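Local atomic coordinates of aerobactin synthase IucC (Klebsiella pneumoniae, PDB entry 6CN7), a protein that catalyses the last step of aerobactin synthesis, probably the ATP-dependent joining of a second N-acetyl-N-hydroxylysine to the citryl intermediate of this siderophore. Residues T429-K434 and R439-D444; S317-L322 and V407-H412; C133-H138 and P367-T372; L399-R404 and G435-V440. The protein carries 5 engineered substitutions. All coordinates share one frame; numbering follows the deposited sequence.

Overall arrangement
Following the chain from the N terminus, the loop 133-138 is the first partner to appear, and contact 3 closes when 367-372 arrives over two hundred residues later. Within that long loop 317-322 opens contact 2, which closes only at 407-412 on helix 395-417, so contacts 2 and 3 cross. Contact 4 begins on the same helix at 399-404 and ends at 435-440, crossing contact 2. Contact 1 is the short hairpin closure, its second segment sharing Arg-439 and Val-440 with contact 4. Strands 320-321, 436-442, 428-433 and 366-369 lie in that order in one mixed sheet; contacts 2 and 4 tie it to helix 395-417, contact 3 to the early loop.

Contact 1 (T429-K434 and R439-D444); sequences TLAMKK and RVLLKD
Thr-429 and Leu-441 face each other as an antiparallel hydrogen-bonded pair. The N of Thr-429 reaches Leu-441 O at 3.1 Å, and Leu-441 N returns a bond to Thr-429 O at 2.7 Å. The Thr-429 side chain lies next to that of Leu-441. Its hydroxyl, set beside the backbone N (chi1 -60°), meets the end of Lys-443, whose chain bends at chi3 and crosses it at about a right angle; the NZ to OG1 bond of 3.2 Å is weak.

Leu-430, the next residue, turns to the other face. It forms a non-hydrogen-bonded pair with Val-440, and its CD2 comes within 4.2 Å of Val-440 CG2. Both side chains lie under helix 395-417, Leu-430 touching Leu-402 and Val-406, and Val-440 touching Val-405.

Ala-431 returns to the Thr-429 side. Its N bonds to Arg-439 O at 3.0 Å, and its CB sits 4.1 Å from Leu-441 CD1 and close to Arg-439 CG. Beyond that methyl the extended arginine chain runs out to a salt bridge with Glu-365. Gln-438 N also bonds to Ala-431 O, and with Gln-438 near helical backbone angles and Arg-439 extended, the pairing here is consistent with a classic beta bulge. Strands 428-433 and 436-442 make a beta hairpin, the two inner strands of a four-stranded mixed sheet, with 366-369 alongside the first and the short strand 320-321 alongside the second.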
loop_
_atom_site.group_PDB
_atom_site.type_symbol
_atom_site.label_atom_id
_atom_site.label_comp_id
_atom_site.label_asym_id
_atom_site.label_seq_id
_atom_site.Cartn_x
_atom_site.Cartn_y
_atom_site.Cartn_z
ATOM N N THR A 429 26.204 -7.934 -18.723
ATOM C CA THR A 429 27.096 -8.345 -17.651
ATOM C C THR A 429 28.445 -8.729 -18.242
ATOM O O THR A 429 28.513 -9.408 -19.270
ATOM C CB THR A 429 26.510 -9.526 -16.869
ATOM O OG1 THR A 429 25.254 -9.147 -16.296
ATOM C CG2 THR A 429 27.457 -9.965 -15.758
ATOM N N LEU A 430 29.515 -8.283 -17.592
ATOM C CA LEU A 430 30.874 -8.602 -18.000
ATOM C C LEU A 430 31.513 -9.528 -16.980
ATOM O O LEU A 430 31.378 -9.321 -15.770
ATOM C CB LEU A 430 31.729 -7.340 -18.136
ATOM C CG LEU A 430 31.285 -6.296 -19.158
ATOM C CD1 LEU A 430 32.170 -5.068 -19.046
ATOM C CD2 LEU A 430 31.327 -6.864 -20.567
ATOM N N ALA A 431 32.207 -10.549 -17.473
ATOM C CA ALA A 431 33.019 -11.411 -16.625
ATOM C C ALA A 431 34.408 -10.799 -16.510
ATOM O O ALA A 431 35.100 -10.625 -17.518
ATOM C CB ALA A 431 33.092 -12.826 -17.196
ATOM N N MET A 432 34.810 -10.468 -15.287
ATOM C CA MET A 432 36.062 -9.768 -15.032
ATOM C C MET A 432 37.022 -10.685 -14.289
ATOM O O MET A 432 36.630 -11.360 -13.333
ATOM C CB MET A 432 35.824 -8.497 -14.212
ATOM C CG MET A 432 34.843 -7.512 -14.835
ATOM S SD MET A 432 35.466 -6.743 -16.345
ATOM C CE MET A 432 36.845 -5.786 -15.720
ATOM N N LYS A 433 38.276 -10.705 -14.736
ATOM C CA LYS A 433 39.346 -11.409 -14.042
ATOM C C LYS A 433 40.589 -10.535 -14.069
ATOM O O LYS A 433 41.143 -10.276 -15.142
ATOM C CB LYS A 433 39.632 -12.770 -14.687
ATOM N N LYS A 434 41.019 -10.084 -12.895
ATOM C CA LYS A 434 42.217 -9.260 -12.767
ATOM C C LYS A 434 42.149 -8.044 -13.691
ATOM O O LYS A 434 43.096 -7.720 -14.412
ATOM C CB LYS A 434 43.474 -10.088 -13.037
ATOM C CG LYS A 434 43.626 -11.269 -12.093
ATOM C CD LYS A 434 45.005 -11.898 -12.188
ATOM C CE LYS A 434 45.212 -12.917 -11.079
ATOM N NZ LYS A 434 44.148 -13.961 -11.075
ATOM N N ARG A 439 34.573 -12.106 -21.035
ATOM C CA ARG A 439 33.512 -12.342 -22.002
ATOM C C ARG A 439 32.253 -11.656 -21.495
ATOM O O ARG A 439 32.193 -11.186 -20.356
ATOM C CB ARG A 439 33.285 -13.839 -22.225
ATOM C CG ARG A 439 33.023 -14.639 -20.959
ATOM C CD ARG A 439 33.180 -16.119 -21.250
ATOM N NE ARG A 439 32.739 -16.976 -20.154
ATOM C CZ ARG A 439 33.512 -17.369 -19.148
ATOM N NH1 ARG A 439 34.779 -16.978 -19.080
ATOM N NH2 ARG A 439 33.018 -18.155 -18.202
ATOM N N VAL A 440 31.247 -11.594 -22.359
ATOM C CA VAL A 440 29.992 -10.927 -22.037
ATOM C C VAL A 440 28.937 -11.976 -21.719
ATOM O O VAL A 440 28.950 -13.088 -22.259
ATOM C CB VAL A 440 29.530 -10.004 -23.185
ATOM C CG1 VAL A 440 29.062 -10.812 -24.394
ATOM C CG2 VAL A 440 28.441 -9.066 -22.705
ATOM N N LEU A 441 28.023 -11.624 -20.817
ATOM C CA LEU A 441 26.889 -12.465 -20.459
ATOM C C LEU A 441 25.612 -11.687 -20.737
ATOM O O LEU A 441 25.434 -10.576 -20.225
ATOM C CB LEU A 441 26.947 -12.886 -18.988
ATOM C CG LEU A 441 27.914 -14.011 -18.602
ATOM C CD1 LEU A 441 29.362 -13.570 -18.714
ATOM C CD2 LEU A 441 27.616 -14.491 -17.198
ATOM N N LEU A 442 24.734 -12.264 -21.551
ATOM C CA LEU A 442 23.467 -11.647 -21.911
ATOM C C LEU A 442 22.329 -12.420 -21.260
ATOM O O LEU A 442 22.384 -13.650 -21.159
ATOM C CB LEU A 442 23.291 -11.621 -23.430
ATOM C CG LEU A 442 24.500 -11.082 -24.200
ATOM C CD1 LEU A 442 24.323 -11.303 -25.689
ATOM C CD2 LEU A 442 24.725 -9.610 -23.894
ATOM N N LYS A 443 21.303 -11.694 -20.813
ATOM C CA LYS A 443 20.231 -12.306 -20.034
ATOM C C LYS A 443 18.826 -11.855 -20.414
ATOM O O LYS A 443 17.887 -12.633 -20.217
ATOM C CB LYS A 443 20.447 -12.031 -18.540
ATOM C CG LYS A 443 20.656 -10.558 -18.195
ATOM C CD LYS A 443 20.962 -10.354 -16.716
ATOM C CE LYS A 443 22.326 -10.918 -16.338
ATOM N NZ LYS A 443 22.730 -10.562 -14.949
ATOM N N ASP A 444 18.633 -10.651 -20.952
ATOM C CA ASP A 444 17.300 -10.105 -21.192
ATOM C C ASP A 444 16.940 -10.221 -22.670
ATOM O O ASP A 444 17.480 -9.498 -23.514
ATOM C CB ASP A 444 17.218 -8.657 -20.717
ATOM C CG ASP A 444 17.107 -8.553 -19.207
ATOM O OD1 ASP A 444 16.296 -9.299 -18.626
ATOM O OD2 ASP A 444 17.835 -7.743 -18.594
#

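Contact 2 (S317-L322 and V407-H412); sequences SGAVIL and VVPLYH
An ST turn at the exit of helix 312-317 meets a proline kink in helix 395-417. The turn is built on Ser-317, whose OG lies between its own backbone N and carbonyl carbon (chi1 73°) and accepts the N-H of Ala-319 at 3.3 Å, with an angle of 164° at the hydrogen. The same OG is also hydrogen-bonded to Leu-314 O, one helical turn back, so the hydroxyl has polar partners on its own helix and turn while its flank lies against the proline ring. Gly-318, with positive phi, takes the chain out of helical geometry and on into strand 320-321, which pairs in parallel with strand 436-442.

Pro-409 presents its ring to this turn. Having no N-H, it gives no bond to the preceding helical turn, and the helix is kinked there. The ring meets the turn through its CB and CG. Leu-314 touches it as well, and the proline lies where helix 312-317 gives way to strand 320-321. Van der Waals contact is all that joins the two segments: Ala-319 CB lies 4.1 Å from Pro-409 CB, and Pro-409 CG stands 3.4 Å from Ser-317 OG and 3.6 Å from Ser-317 CB.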
loop_
_atom_site.group_PDB
_atom_site.type_symbol
_atom_site.label_atom_id
_atom_site.label_comp_id
_atom_site.label_asym_id
_atom_site.label_seq_id
_atom_site.Cartn_x
_atom_site.Cartn_y
_atom_site.Cartn_z
ATOM N N SER A 317 34.030 -15.224 -29.399
ATOM C CA SER A 317 33.893 -14.053 -28.541
ATOM C C SER A 317 33.701 -14.428 -27.080
ATOM O O SER A 317 33.955 -13.595 -26.204
ATOM C CB SER A 317 32.719 -13.190 -28.995
ATOM O OG SER A 317 31.481 -13.804 -28.674
ATOM N N GLY A 318 33.260 -15.653 -26.799
ATOM C CA GLY A 318 32.977 -16.077 -25.446
ATOM C C GLY A 318 31.598 -15.716 -24.939
ATOM O O GLY A 318 31.260 -16.088 -23.809
ATOM N N ALA A 319 30.789 -15.020 -25.736
ATOM C CA ALA A 319 29.490 -14.548 -25.273
ATOM C C ALA A 319 28.646 -15.696 -24.732
ATOM O O ALA A 319 28.600 -16.783 -25.311
ATOM C CB ALA A 319 28.751 -13.846 -26.413
ATOM N N VAL A 320 27.972 -15.439 -23.614
ATOM C CA VAL A 320 27.154 -16.433 -22.931
ATOM C C VAL A 320 25.704 -15.974 -22.948
ATOM O O VAL A 320 25.415 -14.785 -22.772
ATOM C CB VAL A 320 27.634 -16.657 -21.482
ATOM C CG1 VAL A 320 26.706 -17.622 -20.741
ATOM C CG2 VAL A 320 29.066 -17.175 -21.467
ATOM N N ILE A 321 24.796 -16.923 -23.152
ATOM C CA ILE A 321 23.360 -16.680 -23.118
ATOM C C ILE A 321 22.820 -17.304 -21.838
ATOM O O ILE A 321 22.736 -18.533 -21.723
ATOM C CB ILE A 321 22.660 -17.261 -24.356
ATOM C CG1 ILE A 321 23.131 -16.545 -25.628
ATOM C CG2 ILE A 321 21.142 -17.174 -24.217
ATOM C CD1 ILE A 321 22.750 -15.076 -25.709
ATOM N N LEU A 322 22.453 -16.464 -20.874
ATOM C CA LEU A 322 21.818 -16.944 -19.656
ATOM C C LEU A 322 20.363 -17.284 -19.947
ATOM O O LEU A 322 19.619 -16.459 -20.489
ATOM C CB LEU A 322 21.922 -15.893 -18.550
ATOM C CG LEU A 322 23.354 -15.567 -18.109
ATOM C CD1 LEU A 322 23.378 -14.404 -17.134
ATOM C CD2 LEU A 322 24.024 -16.784 -17.490
ATOM N N VAL A 407 30.732 -5.600 -28.463
ATOM C CA VAL A 407 30.070 -5.068 -29.650
ATOM C C VAL A 407 30.076 -6.085 -30.783
ATOM O O VAL A 407 29.070 -6.248 -31.485
ATOM C CB VAL A 407 30.733 -3.743 -30.070
ATOM C CG1 VAL A 407 30.033 -3.155 -31.289
ATOM C CG2 VAL A 407 30.713 -2.750 -28.911
ATOM N N VAL A 408 31.196 -6.781 -30.983
ATOM C CA VAL A 408 31.289 -7.738 -32.086
ATOM C C VAL A 408 30.178 -8.781 -32.016
ATOM O O VAL A 408 29.469 -8.964 -33.018
ATOM C CB VAL A 408 32.687 -8.366 -32.126
ATOM C CG1 VAL A 408 32.767 -9.435 -33.214
ATOM C CG2 VAL A 408 33.743 -7.292 -32.357
ATOM N N PRO A 409 29.971 -9.488 -30.898
ATOM C CA PRO A 409 28.885 -10.487 -30.876
ATOM C C PRO A 409 27.526 -9.898 -31.208
ATOM O O PRO A 409 26.757 -10.501 -31.967
ATOM C CB PRO A 409 28.929 -11.030 -29.439
ATOM C CG PRO A 409 30.249 -10.635 -28.904
ATOM C CD PRO A 409 30.657 -9.389 -29.601
ATOM N N LEU A 410 27.209 -8.725 -30.659
ATOM C CA LEU A 410 25.896 -8.132 -30.890
ATOM C C LEU A 410 25.731 -7.698 -32.340
ATOM O O LEU A 410 24.665 -7.897 -32.935
ATOM C CB LEU A 410 25.689 -6.945 -29.949
ATOM C CG LEU A 410 25.641 -7.285 -28.456
ATOM C CD1 LEU A 410 25.614 -6.016 -27.626
ATOM C CD2 LEU A 410 24.435 -8.156 -28.136
ATOM N N TYR A 411 26.771 -7.107 -32.930
ATOM C CA TYR A 411 26.676 -6.675 -34.320
ATOM C C TYR A 411 26.654 -7.869 -35.264
ATOM O O TYR A 411 25.938 -7.857 -36.273
ATOM C CB TYR A 411 27.837 -5.742 -34.652
ATOM C CG TYR A 411 27.725 -5.066 -35.997
ATOM C CD1 TYR A 411 26.624 -4.280 -36.310
ATOM C CD2 TYR A 411 28.726 -5.195 -36.947
ATOM C CE1 TYR A 411 26.516 -3.654 -37.536
ATOM C CE2 TYR A 411 28.629 -4.572 -38.177
ATOM C CZ TYR A 411 27.522 -3.802 -38.464
ATOM O OH TYR A 411 27.421 -3.181 -39.688
ATOM N N HIS A 412 27.430 -8.909 -34.951
ATOM C CA HIS A 412 27.426 -10.118 -35.769
ATOM C C HIS A 412 26.072 -10.813 -35.708
ATOM O O HIS A 412 25.526 -11.227 -36.737
ATOM C CB HIS A 412 28.540 -11.059 -35.310
ATOM C CG HIS A 412 28.563 -12.372 -36.030
ATOM N ND1 HIS A 412 28.892 -12.487 -37.362
ATOM C CD2 HIS A 412 28.302 -13.628 -35.598
ATOM C CE1 HIS A 412 28.832 -13.755 -37.722
ATOM N NE2 HIS A 412 28.476 -14.468 -36.671
#

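Contact 3 (C133-H138 and P367-T372)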
loop_
_atom_site.group_PDB
_atom_site.type_symbol
_atom_site.label_atom_id
_atom_site.label_comp_id
_atom_site.label_asym_id
_atom_site.label_seq_id
_atom_site.Cartn_x
_atom_site.Cartn_y
_atom_site.Cartn_z
ATOM N N CYS A 133 24.359 -3.029 -6.395
ATOM C CA CYS A 133 23.431 -2.214 -5.620
ATOM C C CYS A 133 23.853 -0.748 -5.589
ATOM O O CYS A 133 22.998 0.141 -5.574
ATOM C CB CYS A 133 23.322 -2.751 -4.191
ATOM S SG CYS A 133 22.348 -4.266 -4.020
ATOM N N LEU A 134 25.157 -0.476 -5.581
ATOM C CA LEU A 134 25.664 0.878 -5.410
ATOM C C LEU A 134 25.791 1.641 -6.723
ATOM O O LEU A 134 26.291 2.772 -6.719
ATOM C CB LEU A 134 27.020 0.841 -4.700
ATOM C CG LEU A 134 27.017 0.220 -3.299
ATOM C CD1 LEU A 134 28.424 0.211 -2.737
ATOM C CD2 LEU A 134 26.073 0.966 -2.365
ATOM N N LEU A 135 25.346 1.063 -7.836
ATOM C CA LEU A 135 25.399 1.771 -9.104
ATOM C C LEU A 135 24.421 2.943 -9.101
ATOM O O LEU A 135 23.376 2.911 -8.447
ATOM C CB LEU A 135 25.086 0.822 -10.259
ATOM C CG LEU A 135 26.110 -0.291 -10.505
ATOM C CD1 LEU A 135 25.607 -1.232 -11.582
ATOM C CD2 LEU A 135 27.466 0.279 -10.889
ATOM N N SER A 136 24.772 3.988 -9.856
ATOM C CA SER A 136 23.990 5.220 -9.849
ATOM C C SER A 136 22.614 5.046 -10.478
ATOM O O SER A 136 21.723 5.860 -10.220
ATOM C CB SER A 136 24.743 6.327 -10.586
ATOM O OG SER A 136 26.010 6.557 -10.001
ATOM N N GLY A 137 22.417 4.014 -11.287
ATOM C CA GLY A 137 21.159 3.825 -11.983
ATOM C C GLY A 137 21.247 4.208 -13.446
ATOM O O GLY A 137 22.325 4.392 -14.020
ATOM N N HIS A 138 20.077 4.334 -14.054
ATOM C CA HIS A 138 20.019 4.565 -15.492
ATOM C C HIS A 138 20.594 5.941 -15.818
ATOM O O HIS A 138 20.179 6.938 -15.218
ATOM C CB HIS A 138 18.587 4.456 -16.002
ATOM C CG HIS A 138 18.493 4.283 -17.486
ATOM N ND1 HIS A 138 18.470 5.348 -18.361
ATOM C CD2 HIS A 138 18.431 3.168 -18.251
ATOM C CE1 HIS A 138 18.391 4.896 -19.600
ATOM N NE2 HIS A 138 18.366 3.577 -19.561
ATOM N N PRO A 367 31.394 -11.065 -11.900
ATOM C CA PRO A 367 30.484 -10.322 -12.776
ATOM C C PRO A 367 30.336 -8.866 -12.367
ATOM O O PRO A 367 30.334 -8.517 -11.184
ATOM C CB PRO A 367 29.160 -11.073 -12.592
ATOM C CG PRO A 367 29.207 -11.506 -11.166
ATOM C CD PRO A 367 30.658 -11.806 -10.860
ATOM N N ILE A 368 30.220 -8.005 -13.375
ATOM C CA ILE A 368 29.830 -6.616 -13.179
ATOM C C ILE A 368 28.876 -6.235 -14.299
ATOM O O ILE A 368 28.938 -6.781 -15.405
ATOM C CB ILE A 368 31.039 -5.649 -13.153
ATOM C CG1 ILE A 368 31.730 -5.591 -14.525
ATOM C CG2 ILE A 368 32.027 -6.060 -12.065
ATOM C CD1 ILE A 368 32.751 -4.482 -14.649
ATOM N N LEU A 369 27.985 -5.297 -14.007
ATOM C CA LEU A 369 27.211 -4.661 -15.059
ATOM C C LEU A 369 28.101 -3.674 -15.798
ATOM O O LEU A 369 28.949 -3.009 -15.194
ATOM C CB LEU A 369 25.993 -3.942 -14.482
ATOM C CG LEU A 369 24.974 -4.831 -13.766
ATOM C CD1 LEU A 369 23.808 -3.995 -13.270
ATOM C CD2 LEU A 369 24.477 -5.956 -14.669
ATOM N N MET A 370 27.918 -3.592 -17.116
ATOM C CA MET A 370 28.733 -2.672 -17.898
ATOM C C MET A 370 28.518 -1.232 -17.454
ATOM O O MET A 370 29.417 -0.397 -17.597
ATOM C CB MET A 370 28.423 -2.824 -19.385
ATOM C CG MET A 370 29.363 -2.027 -20.268
ATOM S SD MET A 370 29.341 -2.556 -21.984
ATOM C CE MET A 370 30.405 -1.315 -22.713
ATOM N N ALA A 371 27.339 -0.926 -16.907
ATOM C CA ALA A 371 27.105 0.395 -16.335
ATOM C C ALA A 371 28.131 0.742 -15.267
ATOM O O ALA A 371 28.326 1.927 -14.973
ATOM C CB ALA A 371 25.695 0.469 -15.748
ATOM N N THR A 372 28.786 -0.261 -14.677
ATOM C CA THR A 372 29.852 0.002 -13.717
ATOM C C THR A 372 30.924 0.908 -14.307
ATOM O O THR A 372 31.524 1.711 -13.585
ATOM C CB THR A 372 30.473 -1.319 -13.255
ATOM O OG1 THR A 372 29.448 -2.177 -12.736
ATOM C CG2 THR A 372 31.523 -1.085 -12.178
#
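This is a buried apolar contact in which one leucine of the loop after helix 128-133 plugs against the end of an edge strand and the 3-10 turn that follows it. Leu-135 extends both methyls across. Its CD1 packs on Leu-369 CD1 at 3.7 Å, also coming close to Leu-369 CB, and the two side chains cross obliquely. The other branch, CD2, goes to the turn, 3.7 Å from both Thr-372 OG1 and Thr-372 CA, with the threonine side chain lying roughly perpendicular to the leucine.

Thr-372 is fixed by two bonds to one oxygen. Its OG1 stands beside its own N (chi1 -55°), a torsion that turns it back over the 3-10 turn to Leu-369 O, to which it donates at 2.6 Å in the carbonyl plane, on a lone pair. The N of Thr-372 reaches the same oxygen at 2.8 Å. Around the site, Leu-131 and Gln-132 of helix 128-133 touch Thr-372 and Leu-369, and Glu-375 touches Leu-135.

Because the threonine proton is spent on Leu-369 O, the hydroxyl can lie beside a buried methyl with its donor satisfied. Between these two segments the join is by apolar fit, while polar bonds such as Ser-136 OG to Glu-375 hold the loop from outside.

Contact 4 (L399-R404 and G435-V440)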
loop_
_atom_site.group_PDB
_atom_site.type_symbol
_atom_site.label_atom_id
_atom_site.label_comp_id
_atom_site.label_asym_id
_atom_site.label_seq_id
_atom_site.Cartn_x
_atom_site.Cartn_y
_atom_site.Cartn_z
ATOM N N LEU A 399 40.551 -1.166 -23.952
ATOM C CA LEU A 399 39.326 -0.804 -24.659
ATOM C C LEU A 399 39.073 -1.731 -25.842
ATOM O O LEU A 399 37.934 -2.154 -26.075
ATOM C CB LEU A 399 39.400 0.649 -25.128
ATOM C CG LEU A 399 38.953 1.714 -24.124
ATOM C CD1 LEU A 399 39.836 1.722 -22.896
ATOM C CD2 LEU A 399 38.960 3.084 -24.780
ATOM N N THR A 400 40.118 -2.043 -26.612
ATOM C CA THR A 400 39.952 -2.951 -27.743
ATOM C C THR A 400 39.378 -4.286 -27.285
ATOM O O THR A 400 38.470 -4.834 -27.921
ATOM C CB THR A 400 41.292 -3.156 -28.456
ATOM O OG1 THR A 400 41.735 -1.914 -29.013
ATOM C CG2 THR A 400 41.166 -4.193 -29.577
ATOM N N GLN A 401 39.899 -4.824 -26.180
ATOM C CA GLN A 401 39.358 -6.064 -25.631
ATOM C C GLN A 401 37.882 -5.908 -25.281
ATOM O O GLN A 401 37.067 -6.787 -25.582
ATOM C CB GLN A 401 40.165 -6.479 -24.401
ATOM C CG GLN A 401 39.739 -7.801 -23.778
ATOM C CD GLN A 401 40.019 -8.983 -24.677
ATOM O OE1 GLN A 401 40.700 -8.862 -25.697
ATOM N NE2 GLN A 401 39.492 -10.143 -24.302
ATOM N N LEU A 402 37.518 -4.791 -24.645
ATOM C CA LEU A 402 36.120 -4.554 -24.297
ATOM C C LEU A 402 35.238 -4.542 -25.539
ATOM O O LEU A 402 34.134 -5.101 -25.532
ATOM C CB LEU A 402 35.986 -3.232 -23.539
ATOM C CG LEU A 402 34.565 -2.784 -23.177
ATOM C CD1 LEU A 402 33.934 -3.729 -22.165
ATOM C CD2 LEU A 402 34.578 -1.362 -22.649
ATOM N N PHE A 403 35.704 -3.905 -26.616
ATOM C CA PHE A 403 34.887 -3.795 -27.820
ATOM C C PHE A 403 34.731 -5.144 -28.511
ATOM O O PHE A 403 33.661 -5.449 -29.052
ATOM C CB PHE A 403 35.503 -2.771 -28.773
ATOM C CG PHE A 403 35.530 -1.366 -28.229
ATOM C CD1 PHE A 403 34.567 -0.927 -27.333
ATOM C CD2 PHE A 403 36.521 -0.481 -28.618
ATOM C CE1 PHE A 403 34.593 0.362 -26.839
ATOM C CE2 PHE A 403 36.552 0.810 -28.125
ATOM C CZ PHE A 403 35.586 1.232 -27.236
ATOM N N ARG A 404 35.783 -5.964 -28.509
ATOM C CA ARG A 404 35.677 -7.293 -29.105
ATOM C C ARG A 404 34.766 -8.197 -28.286
ATOM O O ARG A 404 34.134 -9.107 -28.837
ATOM C CB ARG A 404 37.065 -7.919 -29.238
ATOM C CG ARG A 404 38.049 -7.103 -30.066
ATOM C CD ARG A 404 39.464 -7.640 -29.912
ATOM N NE ARG A 404 39.607 -8.951 -30.533
ATOM C CZ ARG A 404 40.564 -9.825 -30.246
ATOM N NH1 ARG A 404 41.482 -9.548 -29.326
ATOM N NH2 ARG A 404 40.598 -10.989 -30.879
ATOM N N GLY A 435 41.000 -7.369 -13.667
ATOM C CA GLY A 435 40.829 -6.113 -14.364
ATOM C C GLY A 435 40.517 -6.216 -15.840
ATOM O O GLY A 435 40.319 -5.177 -16.482
ATOM N N VAL A 436 40.453 -7.421 -16.397
ATOM C CA VAL A 436 40.229 -7.600 -17.831
ATOM C C VAL A 436 38.835 -8.176 -18.054
ATOM O O VAL A 436 38.430 -9.094 -17.327
ATOM C CB VAL A 436 41.297 -8.513 -18.451
ATOM C CG1 VAL A 436 41.050 -8.696 -19.947
ATOM C CG2 VAL A 436 42.685 -7.947 -18.203
ATOM N N PRO A 437 38.065 -7.683 -19.029
ATOM C CA PRO A 437 36.797 -8.347 -19.375
ATOM C C PRO A 437 37.054 -9.631 -20.153
ATOM O O PRO A 437 37.619 -9.604 -21.248
ATOM C CB PRO A 437 36.066 -7.302 -20.229
ATOM C CG PRO A 437 37.118 -6.380 -20.716
ATOM C CD PRO A 437 38.195 -6.366 -19.678
ATOM N N GLN A 438 36.635 -10.759 -19.578
ATOM C CA GLN A 438 36.853 -12.063 -20.197
ATOM C C GLN A 438 35.855 -12.314 -21.318
ATOM O O GLN A 438 36.237 -12.696 -22.428
ATOM C CB GLN A 438 36.738 -13.169 -19.144
ATOM C CG GLN A 438 37.614 -12.973 -17.920
ATOM C CD GLN A 438 39.068 -13.304 -18.183
ATOM O OE1 GLN A 438 39.391 -14.389 -18.660
ATOM N NE2 GLN A 438 39.956 -12.368 -17.873
ATOM N N ARG A 439 34.573 -12.106 -21.035
ATOM C CA ARG A 439 33.512 -12.342 -22.002
ATOM C C ARG A 439 32.253 -11.656 -21.495
ATOM O O ARG A 439 32.193 -11.186 -20.356
ATOM C CB ARG A 439 33.285 -13.839 -22.225
ATOM C CG ARG A 439 33.023 -14.639 -20.959
ATOM C CD ARG A 439 33.180 -16.119 -21.250
ATOM N NE ARG A 439 32.739 -16.976 -20.154
ATOM C CZ ARG A 439 33.512 -17.369 -19.148
ATOM N NH1 ARG A 439 34.779 -16.978 -19.080
ATOM N NH2 ARG A 439 33.018 -18.155 -18.202
ATOM N N VAL A 440 31.247 -11.594 -22.359
ATOM C CA VAL A 440 29.992 -10.927 -22.037
ATOM C C VAL A 440 28.937 -11.976 -21.719
ATOM O O VAL A 440 28.950 -13.088 -22.259
ATOM C CB VAL A 440 29.530 -10.004 -23.185
ATOM C CG1 VAL A 440 29.062 -10.812 -24.394
ATOM C CG2 VAL A 440 28.441 -9.066 -22.705
#
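Gln-401 lays its aliphatic part over Val-436 and Pro-437. CG is anti to the backbone N (chi1 -177°), which carries it off the helix toward the strand, where it stands 4.1 Å from Val-436 CG1, the two side chains crossing at about a right angle. The chain then bends at chi2 (67°) and brings the amide near the strand backbone. NE2 ends 3.6 Å from Pro-437 O, too far for a hydrogen bond, so the amide lies beside this carbonyl without gripping it. The same oxygen is 3.8 Å from Gln-401 CG.

One residue on, the helix backbone itself takes part: Pro-437 points its ring at the helix, and its CG touches Leu-402 CA at 4.1 Å and Leu-402 CB at 4.4 Å. Here helix 395-417 packs along a face of the mixed sheet, above the hairpin of strands 428-433 and 436-442. The short segment axes pass 8.3 Å apart and run nearly the same way, at 21°. The proline ring has Trp-398 and Met-432 as further neighbours, one from the helix and one from the first hairpin strand.

The helix's other side packs on helix 505-521, with the Phe-403 ring meeting Phe-508 edge-to-face. Just before the strand, Gly-435 O accepts from Trp-398 NE1, a polar tie between the hairpin turn and helix 395-417, and Gly-435 N bonds a sulfonate oxygen of a MES molecule that probably came from the crystallisation liquor.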